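Local coordinates for protein small ribosomal subunit biogenesis GTPase RsgA (Thermotoga maritima, PDB 1U0L) that probably assists late maturation of the 30S ribosomal subunit as a circularly permuted, zinc-binding GTPase whose slow GTP hydrolysis the ribosomal subunit stimulates, at residues A[53-58]-A[65-70]; A[107-112]-A[245-250]; A[188-193]-A[217-222]. One frame throughout, in Å; residues are numbered along the deposited sequence.

Interaction 1 of 3, residues A[53-58]-A[65-70]; sequences DRVEYT and GVIENV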
loop_
_atom_site.group_PDB
_atom_site.type_symbol
_atom_site.label_atom_id
_atom_site.label_comp_id
_atom_site.label_asym_id
_atom_site.label_seq_id
_atom_site.Cartn_x
_atom_site.Cartn_y
_atom_site.Cartn_z
ATOM N N ASP A 53 -7.927 11.289 -6.272
ATOM C CA ASP A 53 -9.352 11.556 -6.178
ATOM C C ASP A 53 -9.953 11.626 -7.555
ATOM O O ASP A 53 -9.360 12.217 -8.462
ATOM C CB ASP A 53 -9.625 12.864 -5.448
ATOM C CG ASP A 53 -10.111 12.633 -4.038
ATOM O OD1 ASP A 53 -10.728 11.567 -3.811
ATOM O OD2 ASP A 53 -9.896 13.501 -3.164
ATOM N N ARG A 54 -11.116 11.000 -7.714
ATOM C CA ARG A 54 -11.821 11.002 -8.987
ATOM C C ARG A 54 -12.682 12.261 -9.006
ATOM O O ARG A 54 -13.372 12.560 -8.026
ATOM C CB ARG A 54 -12.708 9.770 -9.094
ATOM C CG ARG A 54 -12.367 8.875 -10.262
ATOM C CD ARG A 54 -11.098 8.095 -10.008
ATOM N NE ARG A 54 -10.783 7.185 -11.107
ATOM C CZ ARG A 54 -9.956 6.151 -10.995
ATOM N NH1 ARG A 54 -9.368 5.898 -9.830
ATOM N NH2 ARG A 54 -9.719 5.370 -12.040
ATOM N N VAL A 55 -12.641 13.013 -10.103
ATOM C CA VAL A 55 -13.443 14.236 -10.181
ATOM C C VAL A 55 -14.085 14.513 -11.536
ATOM O O VAL A 55 -13.679 13.954 -12.561
ATOM C CB VAL A 55 -12.612 15.489 -9.799
ATOM C CG1 VAL A 55 -12.149 15.384 -8.340
ATOM C CG2 VAL A 55 -11.434 15.649 -10.750
ATOM N N GLU A 56 -15.103 15.371 -11.521
ATOM C CA GLU A 56 -15.801 15.784 -12.736
ATOM C C GLU A 56 -15.642 17.297 -12.826
ATOM O O GLU A 56 -15.925 18.016 -11.865
ATOM C CB GLU A 56 -17.272 15.366 -12.682
ATOM C CG GLU A 56 -17.954 15.564 -11.345
ATOM C CD GLU A 56 -19.366 15.009 -11.346
ATOM O OE1 GLU A 56 -20.178 15.443 -12.194
ATOM O OE2 GLU A 56 -19.667 14.138 -10.503
ATOM N N TYR A 57 -15.171 17.768 -13.978
ATOM C CA TYR A 57 -14.902 19.188 -14.186
ATOM C C TYR A 57 -15.451 19.749 -15.504
ATOM O O TYR A 57 -15.983 19.009 -16.334
ATOM C CB TYR A 57 -13.389 19.399 -14.158
ATOM C CG TYR A 57 -12.676 18.729 -15.320
ATOM C CD1 TYR A 57 -12.081 19.486 -16.328
ATOM C CD2 TYR A 57 -12.622 17.339 -15.422
ATOM C CE1 TYR A 57 -11.451 18.879 -17.410
ATOM C CE2 TYR A 57 -11.997 16.721 -16.501
ATOM C CZ TYR A 57 -11.411 17.496 -17.494
ATOM O OH TYR A 57 -10.792 16.883 -18.569
ATOM N N THR A 58 -15.304 21.064 -15.685
ATOM C CA THR A 58 -15.752 21.755 -16.897
ATOM C C THR A 58 -14.527 22.071 -17.753
ATOM O O THR A 58 -13.638 22.809 -17.332
ATOM C CB THR A 58 -16.472 23.073 -16.568
ATOM O OG1 THR A 58 -17.633 22.799 -15.771
ATOM C CG2 THR A 58 -16.887 23.782 -17.850
ATOM N N GLY A 65 -9.300 24.088 -16.951
ATOM C CA GLY A 65 -10.666 23.703 -16.634
ATOM C C GLY A 65 -11.029 24.065 -15.202
ATOM O O GLY A 65 -10.230 24.688 -14.498
ATOM N N VAL A 66 -12.229 23.688 -14.767
ATOM C CA VAL A 66 -12.678 23.986 -13.406
ATOM C C VAL A 66 -13.306 22.738 -12.811
ATOM O O VAL A 66 -14.101 22.061 -13.467
ATOM C CB VAL A 66 -13.734 25.114 -13.381
ATOM C CG1 VAL A 66 -14.028 25.516 -11.959
ATOM C CG2 VAL A 66 -13.238 26.308 -14.163
ATOM N N ILE A 67 -12.958 22.436 -11.566
ATOM C CA ILE A 67 -13.495 21.249 -10.924
ATOM C C ILE A 67 -14.862 21.506 -10.320
ATOM O O ILE A 67 -15.013 22.307 -9.400
ATOM C CB ILE A 67 -12.529 20.720 -9.850
ATOM C CG1 ILE A 67 -11.171 20.414 -10.495
ATOM C CG2 ILE A 67 -13.096 19.461 -9.221
ATOM C CD1 ILE A 67 -10.126 19.904 -9.536
ATOM N N GLU A 68 -15.859 20.813 -10.858
ATOM C CA GLU A 68 -17.236 20.966 -10.407
ATOM C C GLU A 68 -17.574 20.103 -9.208
ATOM O O GLU A 68 -18.336 20.522 -8.344
ATOM C CB GLU A 68 -18.207 20.659 -11.553
ATOM C CG GLU A 68 -18.124 21.643 -12.727
ATOM C CD GLU A 68 -18.551 23.057 -12.351
ATOM O OE1 GLU A 68 -18.410 23.964 -13.196
ATOM O OE2 GLU A 68 -19.030 23.262 -11.215
ATOM N N ASN A 69 -17.013 18.901 -9.146
ATOM C CA ASN A 69 -17.290 18.025 -8.017
ATOM C C ASN A 69 -16.255 16.919 -7.834
ATOM O O ASN A 69 -15.589 16.504 -8.786
ATOM C CB ASN A 69 -18.691 17.424 -8.165
ATOM C CG ASN A 69 -19.097 16.584 -6.972
ATOM O OD1 ASN A 69 -19.049 17.040 -5.825
ATOM N ND2 ASN A 69 -19.505 15.349 -7.233
ATOM N N VAL A 70 -16.128 16.461 -6.591
ATOM C CA VAL A 70 -15.200 15.400 -6.217
ATOM C C VAL A 70 -15.976 14.162 -5.775
ATOM O O VAL A 70 -16.707 14.218 -4.792
ATOM C CB VAL A 70 -14.320 15.843 -5.045
ATOM C CG1 VAL A 70 -13.366 14.731 -4.666
ATOM C CG2 VAL A 70 -13.570 17.102 -5.410
#
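With CG beside its backbone N (chi1 -65°) and the chain bent again at chi2 (-65°), Glu68 folds back across the strand pair to meet Thr58, whose OG1 also stands beside its own backbone N. The Thr58 hydroxyl donates to the anti lone pair of the carboxylate, OG1 to Glu68 OE1 measuring 2.9 Å; Arg39 forms a salt bridge with the same oxygen. A smaller, uncharged alanine at Glu68 would probably leave the Thr58 hydroxyl and the Arg39 guanidinium without this shared acceptor. Strands 54-58 and 65-70 form an antiparallel hairpin in the OB-fold N-terminal domain, interrupted by a classic beta bulge: Glu68 and Asn69 together face Glu56. The carbonyl of Glu56 consequently takes two amides, Glu68 N at 3.0 Å from Glu56 O and Asn69 N at 3.1 Å from the same oxygen. At the bulge itself, the side chains of Glu56 and Asn69 run side by side, joined by a weak bond from Asn69 ND2 to Glu56 OE2 (3.5 Å). The other face is apolar: Val55 CG1 lies 3.7 Å from Val70 CG2, and Val55 CB rests against Ile67 CG2. Tyr57 and Ile67 continue this face toward Val25 and Cys36 of neighbouring strands.

Interaction 2 of 3, residues A[107-112]-A[245-250]; sequences FLVLAE and KHYFKE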
loop_
_atom_site.group_PDB
_atom_site.type_symbol
_atom_site.label_atom_id
_atom_site.label_comp_id
_atom_site.label_asym_id
_atom_site.label_seq_id
_atom_site.Cartn_x
_atom_site.Cartn_y
_atom_site.Cartn_z
ATOM N N PHE A 107 3.643 -3.614 8.104
ATOM C CA PHE A 107 3.271 -3.097 6.795
ATOM C C PHE A 107 1.954 -3.718 6.353
ATOM O O PHE A 107 1.042 -3.006 5.911
ATOM C CB PHE A 107 4.363 -3.398 5.773
ATOM C CG PHE A 107 5.344 -2.291 5.617
ATOM C CD1 PHE A 107 6.708 -2.551 5.575
ATOM C CD2 PHE A 107 4.906 -0.973 5.513
ATOM C CE1 PHE A 107 7.631 -1.508 5.434
ATOM C CE2 PHE A 107 5.817 0.081 5.372
ATOM C CZ PHE A 107 7.187 -0.189 5.333
ATOM N N LEU A 108 1.860 -5.045 6.478
ATOM C CA LEU A 108 0.645 -5.757 6.107
ATOM C C LEU A 108 -0.524 -5.274 6.964
ATOM O O LEU A 108 -1.612 -5.040 6.447
ATOM C CB LEU A 108 0.841 -7.268 6.271
ATOM C CG LEU A 108 1.839 -7.895 5.295
ATOM C CD1 LEU A 108 2.123 -9.330 5.693
ATOM C CD2 LEU A 108 1.292 -7.828 3.877
ATOM N N VAL A 109 -0.300 -5.106 8.265
ATOM C CA VAL A 109 -1.357 -4.628 9.149
ATOM C C VAL A 109 -1.892 -3.308 8.593
ATOM O O VAL A 109 -3.104 -3.113 8.492
ATOM C CB VAL A 109 -0.840 -4.408 10.590
ATOM C CG1 VAL A 109 -1.867 -3.637 11.400
ATOM C CG2 VAL A 109 -0.571 -5.750 11.256
ATOM N N LEU A 110 -0.983 -2.411 8.221
ATOM C CA LEU A 110 -1.362 -1.117 7.652
ATOM C C LEU A 110 -2.135 -1.248 6.332
ATOM O O LEU A 110 -3.132 -0.558 6.109
ATOM C CB LEU A 110 -0.118 -0.258 7.424
ATOM C CG LEU A 110 0.462 0.368 8.684
ATOM C CD1 LEU A 110 1.793 1.003 8.351
ATOM C CD2 LEU A 110 -0.499 1.383 9.267
ATOM N N ALA A 111 -1.664 -2.128 5.456
ATOM C CA ALA A 111 -2.314 -2.335 4.168
ATOM C C ALA A 111 -3.721 -2.894 4.373
ATOM O O ALA A 111 -4.670 -2.516 3.669
ATOM C CB ALA A 111 -1.487 -3.295 3.319
ATOM N N GLU A 112 -3.850 -3.791 5.343
ATOM C CA GLU A 112 -5.137 -4.390 5.628
ATOM C C GLU A 112 -6.059 -3.330 6.243
ATOM O O GLU A 112 -7.220 -3.185 5.852
ATOM C CB GLU A 112 -4.967 -5.576 6.580
ATOM C CG GLU A 112 -5.727 -6.827 6.161
ATOM C CD GLU A 112 -5.072 -7.558 4.999
ATOM O OE1 GLU A 112 -5.588 -8.621 4.589
ATOM O OE2 GLU A 112 -4.034 -7.080 4.487
ATOM N N LYS A 245 -6.230 -7.528 15.917
ATOM C CA LYS A 245 -6.470 -8.927 15.545
ATOM C C LYS A 245 -7.156 -9.123 14.188
ATOM O O LYS A 245 -7.007 -10.170 13.557
ATOM C CB LYS A 245 -7.291 -9.630 16.635
ATOM C CG LYS A 245 -8.767 -9.289 16.591
ATOM C CD LYS A 245 -9.543 -9.893 17.736
ATOM C CE LYS A 245 -9.210 -9.210 19.037
ATOM N NZ LYS A 245 -10.333 -9.346 20.001
ATOM N N HIS A 246 -7.907 -8.121 13.745
ATOM C CA HIS A 246 -8.605 -8.198 12.466
ATOM C C HIS A 246 -7.675 -7.897 11.301
ATOM O O HIS A 246 -8.088 -7.917 10.147
ATOM C CB HIS A 246 -9.758 -7.193 12.414
ATOM C CG HIS A 246 -10.764 -7.363 13.504
ATOM N ND1 HIS A 246 -11.400 -8.560 13.748
ATOM C CD2 HIS A 246 -11.238 -6.490 14.423
ATOM C CE1 HIS A 246 -12.217 -8.419 14.776
ATOM N NE2 HIS A 246 -12.138 -7.171 15.203
ATOM N N TYR A 247 -6.418 -7.612 11.595
ATOM C CA TYR A 247 -5.484 -7.278 10.543
ATOM C C TYR A 247 -4.421 -8.349 10.330
ATOM O O TYR A 247 -3.325 -8.090 9.816
ATOM C CB TYR A 247 -4.895 -5.916 10.863
ATOM C CG TYR A 247 -5.974 -4.851 10.921
ATOM C CD1 TYR A 247 -5.890 -3.789 11.821
ATOM C CD2 TYR A 247 -7.063 -4.883 10.043
ATOM C CE1 TYR A 247 -6.860 -2.780 11.845
ATOM C CE2 TYR A 247 -8.032 -3.878 10.056
ATOM C CZ TYR A 247 -7.916 -2.833 10.956
ATOM O OH TYR A 247 -8.821 -1.804 10.935
ATOM N N PHE A 248 -4.778 -9.565 10.730
ATOM C CA PHE A 248 -3.941 -10.745 10.576
ATOM C C PHE A 248 -4.858 -11.818 9.985
ATOM O O PHE A 248 -5.418 -12.620 10.733
ATOM C CB PHE A 248 -3.425 -11.226 11.931
ATOM C CG PHE A 248 -2.167 -10.544 12.391
ATOM C CD1 PHE A 248 -2.208 -9.271 12.942
ATOM C CD2 PHE A 248 -0.933 -11.186 12.258
ATOM C CE1 PHE A 248 -1.046 -8.636 13.357
ATOM C CE2 PHE A 248 0.239 -10.570 12.664
ATOM C CZ PHE A 248 0.187 -9.283 13.218
ATOM N N LYS A 249 -5.033 -11.806 8.660
ATOM C CA LYS A 249 -5.884 -12.778 7.968
ATOM C C LYS A 249 -6.103 -14.038 8.790
ATOM O O LYS A 249 -7.221 -14.326 9.207
ATOM C CB LYS A 249 -5.268 -13.223 6.643
ATOM C CG LYS A 249 -5.243 -12.222 5.500
ATOM C CD LYS A 249 -5.052 -12.983 4.174
ATOM C CE LYS A 249 -4.860 -12.051 3.021
ATOM N NZ LYS A 249 -5.874 -10.947 3.051
ATOM N N GLU A 250 -5.021 -14.790 9.000
ATOM C CA GLU A 250 -5.058 -16.045 9.755
ATOM C C GLU A 250 -6.041 -16.037 10.913
ATOM O O GLU A 250 -6.738 -17.020 11.136
ATOM C CB GLU A 250 -3.676 -16.395 10.317
ATOM C CG GLU A 250 -2.554 -16.324 9.328
ATOM C CD GLU A 250 -1.698 -15.103 9.546
ATOM O OE1 GLU A 250 -2.258 -13.982 9.560
ATOM O OE2 GLU A 250 -0.469 -15.270 9.706
#
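Val109 sets its two methyls against consecutive aromatic residues, CG1 on Tyr247 and CG2 on Phe248. The contact joins helix 101-113 of the circularly permuted GTPase domain to the loop that follows helix 241-244 and leads toward the zinc site, so it is a seam between the nucleotide-binding fold and the zinc-bearing C-terminal part. With CG1 anti to the backbone N (chi1 168°) and CG2 beside that N, each branch of the valine is turned to its own partner. CG1 lies 3.8 Å from Tyr247 CB and also reaches CD1 of that ring, the two side chains crossing at about a right angle. CG2 meets Phe248 at 3.6 Å from CE1. The phenylalanine starts away from the helix, but its ring swings back; Tyr288 of helix 282-296 meets it edge-to-face, and its side chain is about 8 Å from that of the zinc ligand His263.

One helical turn beyond Val109, Glu112 continues the contact. Its CB lies 4.1 Å from Tyr247 CD2, the ring carbon across from the one Val109 reaches, while the phenol OH is hydrogen-bonded to Glu243. The carboxylate bends away at chi2 (75°) toward Lys249, whose extended chain turns at its end. The two side chains cross at about a right angle. Tyr147 gives Glu112 OE2 a weak hydrogen bond and touches the lysine chain as well. Lys249 NZ closes the salt bridge by meeting Glu112 OE1 nearly along its C-O axis, 2.8 Å away.

Interaction 3 of 3, residues A[188-193]-A[217-222]; sequences AINPGL and LKFDFG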
loop_
_atom_site.group_PDB
_atom_site.type_symbol
_atom_site.label_atom_id
_atom_site.label_comp_id
_atom_site.label_asym_id
_atom_site.label_seq_id
_atom_site.Cartn_x
_atom_site.Cartn_y
_atom_site.Cartn_z
ATOM N N ALA A 188 12.544 -0.480 -13.545
ATOM C CA ALA A 188 12.663 -1.738 -14.272
ATOM C C ALA A 188 11.338 -2.048 -14.977
ATOM O O ALA A 188 11.316 -2.649 -16.058
ATOM C CB ALA A 188 13.022 -2.872 -13.302
ATOM N N ILE A 189 10.240 -1.622 -14.351
ATOM C CA ILE A 189 8.890 -1.838 -14.869
ATOM C C ILE A 189 8.560 -0.874 -15.996
ATOM O O ILE A 189 7.867 -1.227 -16.956
ATOM C CB ILE A 189 7.842 -1.631 -13.769
ATOM C CG1 ILE A 189 8.154 -2.528 -12.568
ATOM C CG2 ILE A 189 6.466 -1.951 -14.311
ATOM C CD1 ILE A 189 7.370 -2.173 -11.314
ATOM N N ASN A 190 9.054 0.351 -15.868
ATOM C CA ASN A 190 8.816 1.388 -16.862
ATOM C C ASN A 190 10.001 2.333 -16.931
ATOM O O ASN A 190 9.997 3.372 -16.274
ATOM C CB ASN A 190 7.584 2.206 -16.486
ATOM C CG ASN A 190 6.403 1.938 -17.386
ATOM O OD1 ASN A 190 5.520 2.800 -17.537
ATOM N ND2 ASN A 190 6.364 0.747 -17.984
ATOM N N PRO A 191 11.027 1.998 -17.723
ATOM C CA PRO A 191 12.201 2.869 -17.834
ATOM C C PRO A 191 11.816 4.344 -17.825
ATOM O O PRO A 191 10.961 4.770 -18.599
ATOM C CB PRO A 191 12.815 2.430 -19.155
ATOM C CG PRO A 191 12.607 0.946 -19.103
ATOM C CD PRO A 191 11.164 0.823 -18.604
ATOM N N GLY A 192 12.434 5.113 -16.935
ATOM C CA GLY A 192 12.126 6.530 -16.844
ATOM C C GLY A 192 11.449 6.932 -15.544
ATOM O O GLY A 192 11.780 7.966 -14.965
ATOM N N LEU A 193 10.497 6.119 -15.091
ATOM C CA LEU A 193 9.759 6.370 -13.855
ATOM C C LEU A 193 10.620 6.163 -12.610
ATOM O O LEU A 193 11.465 5.266 -12.570
ATOM C CB LEU A 193 8.559 5.428 -13.760
ATOM C CG LEU A 193 7.385 5.609 -14.713
ATOM C CD1 LEU A 193 6.347 4.552 -14.404
ATOM C CD2 LEU A 193 6.795 7.005 -14.548
ATOM N N LEU A 217 1.901 8.343 -11.179
ATOM C CA LEU A 217 2.671 8.124 -12.382
ATOM C C LEU A 217 1.909 7.097 -13.192
ATOM O O LEU A 217 1.543 6.038 -12.669
ATOM C CB LEU A 217 4.060 7.605 -12.030
ATOM C CG LEU A 217 4.880 8.593 -11.207
ATOM C CD1 LEU A 217 6.126 7.910 -10.674
ATOM C CD2 LEU A 217 5.231 9.798 -12.068
ATOM N N LYS A 218 1.655 7.404 -14.461
ATOM C CA LYS A 218 0.913 6.480 -15.297
ATOM C C LYS A 218 1.839 5.411 -15.849
ATOM O O LYS A 218 2.948 5.705 -16.295
ATOM C CB LYS A 218 0.240 7.227 -16.447
ATOM C CG LYS A 218 -0.778 6.388 -17.209
ATOM C CD LYS A 218 -1.273 7.064 -18.480
ATOM C CE LYS A 218 -1.958 8.397 -18.204
ATOM N NZ LYS A 218 -1.014 9.453 -17.724
ATOM N N PHE A 219 1.383 4.166 -15.812
ATOM C CA PHE A 219 2.173 3.063 -16.331
ATOM C C PHE A 219 1.937 2.887 -17.819
ATOM O O PHE A 219 0.838 3.126 -18.326
ATOM C CB PHE A 219 1.816 1.750 -15.627
ATOM C CG PHE A 219 2.531 1.544 -14.326
ATOM C CD1 PHE A 219 1.820 1.226 -13.171
ATOM C CD2 PHE A 219 3.914 1.658 -14.254
ATOM C CE1 PHE A 219 2.474 1.026 -11.962
ATOM C CE2 PHE A 219 4.579 1.461 -13.050
ATOM C CZ PHE A 219 3.858 1.145 -11.903
ATOM N N ASP A 220 2.980 2.454 -18.510
ATOM C CA ASP A 220 2.905 2.203 -19.936
ATOM C C ASP A 220 1.674 1.365 -20.228
ATOM O O ASP A 220 0.910 1.655 -21.146
ATOM C CB ASP A 220 4.139 1.426 -20.384
ATOM C CG ASP A 220 5.028 2.229 -21.291
ATOM O OD1 ASP A 220 4.846 3.464 -21.344
ATOM O OD2 ASP A 220 5.913 1.630 -21.944
ATOM N N PHE A 221 1.494 0.330 -19.416
ATOM C CA PHE A 221 0.413 -0.627 -19.574
ATOM C C PHE A 221 -0.898 -0.288 -18.889
ATOM O O PHE A 221 -1.735 -1.175 -18.690
ATOM C CB PHE A 221 0.899 -1.982 -19.085
ATOM C CG PHE A 221 1.532 -1.930 -17.723
ATOM C CD1 PHE A 221 0.747 -1.819 -16.579
ATOM C CD2 PHE A 221 2.910 -1.954 -17.585
ATOM C CE1 PHE A 221 1.330 -1.732 -15.320
ATOM C CE2 PHE A 221 3.499 -1.868 -16.336
ATOM C CZ PHE A 221 2.708 -1.757 -15.200
ATOM N N GLY A 222 -1.092 0.974 -18.524
ATOM C CA GLY A 222 -2.336 1.355 -17.878
ATOM C C GLY A 222 -2.330 1.059 -16.394
ATOM O O GLY A 222 -2.080 -0.070 -15.958
#
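Asn190 OD1 accepts the backbone amide of Asp220, with Asp220 N 2.7 Å away. Asp220 N lies in the plane of the Asn190 side-chain carbonyl, on a lone pair, and its N-H points at the oxygen at 152°. The other branch of the same side chain turns back to its own chain: Asn190 ND2 donates to Ile189 O at 2.7 Å, well off that carbonyl's axis and tilted out of its plane. Bonds at both branches thus fix the rotation of the amide. Asn190 is the first residue to leave helical geometry after helix 182-189, while Asp220 lies within the type I beta turn from Phe219 to Gly222, so the side chain ties a helix exit to a turn.

Apolar groups close around this bond. Asn190 OD1 also sits at the edge of the Phe219 ring, in its plane, 3.8 Å from CD2. Leu193 CD1 packs against CD2 and CE2 of that ring, and the other leucine methyl, Leu193 CD2, comes within 3.8 Å of Leu217 CB as the two leucines slide past each other in opposite directions. Phe221 CZ stands over one face of the Phe219 ring, toward its rim. Ile189 CG2, anti to the backbone N, meets the Phe221 edge in plane, 3.6 Å from CE2, and lies 4.1 Å from Phe219 CE2. Lys164 and Leu167 of helix 160-167 touch both Ile189 and Phe221.

The arrangement belongs to the P-loop GTPase fold, where the end of the helix that follows the phosphate-binding loop, with the loop after it, packs against edge strand 216-218 and the turn that leaves it.

The three contacts illustrate how bonding follows place in the fold. Interaction 1 joins neighbouring strands of the N-terminal domain and relies mainly on backbone hydrogen bonds, with one apolar face turned inward. Interactions 2 and 3 both involve the GTPase domain but hold different elements: in 107-112 with 245-250 a helix meets a loop through aliphatic-aromatic packing and a salt bridge, whereas in 188-193 with 217-222 a helix end and the loop after it meet a strand end and its turn through one side-chain-to-backbone bond among hydrophobic groups. All three are partly buried. Both segments of interaction 3 fall between the two segments of interaction 2 along the chain, yet their centres lie 29 Å apart, on opposite sides of the chain's centre.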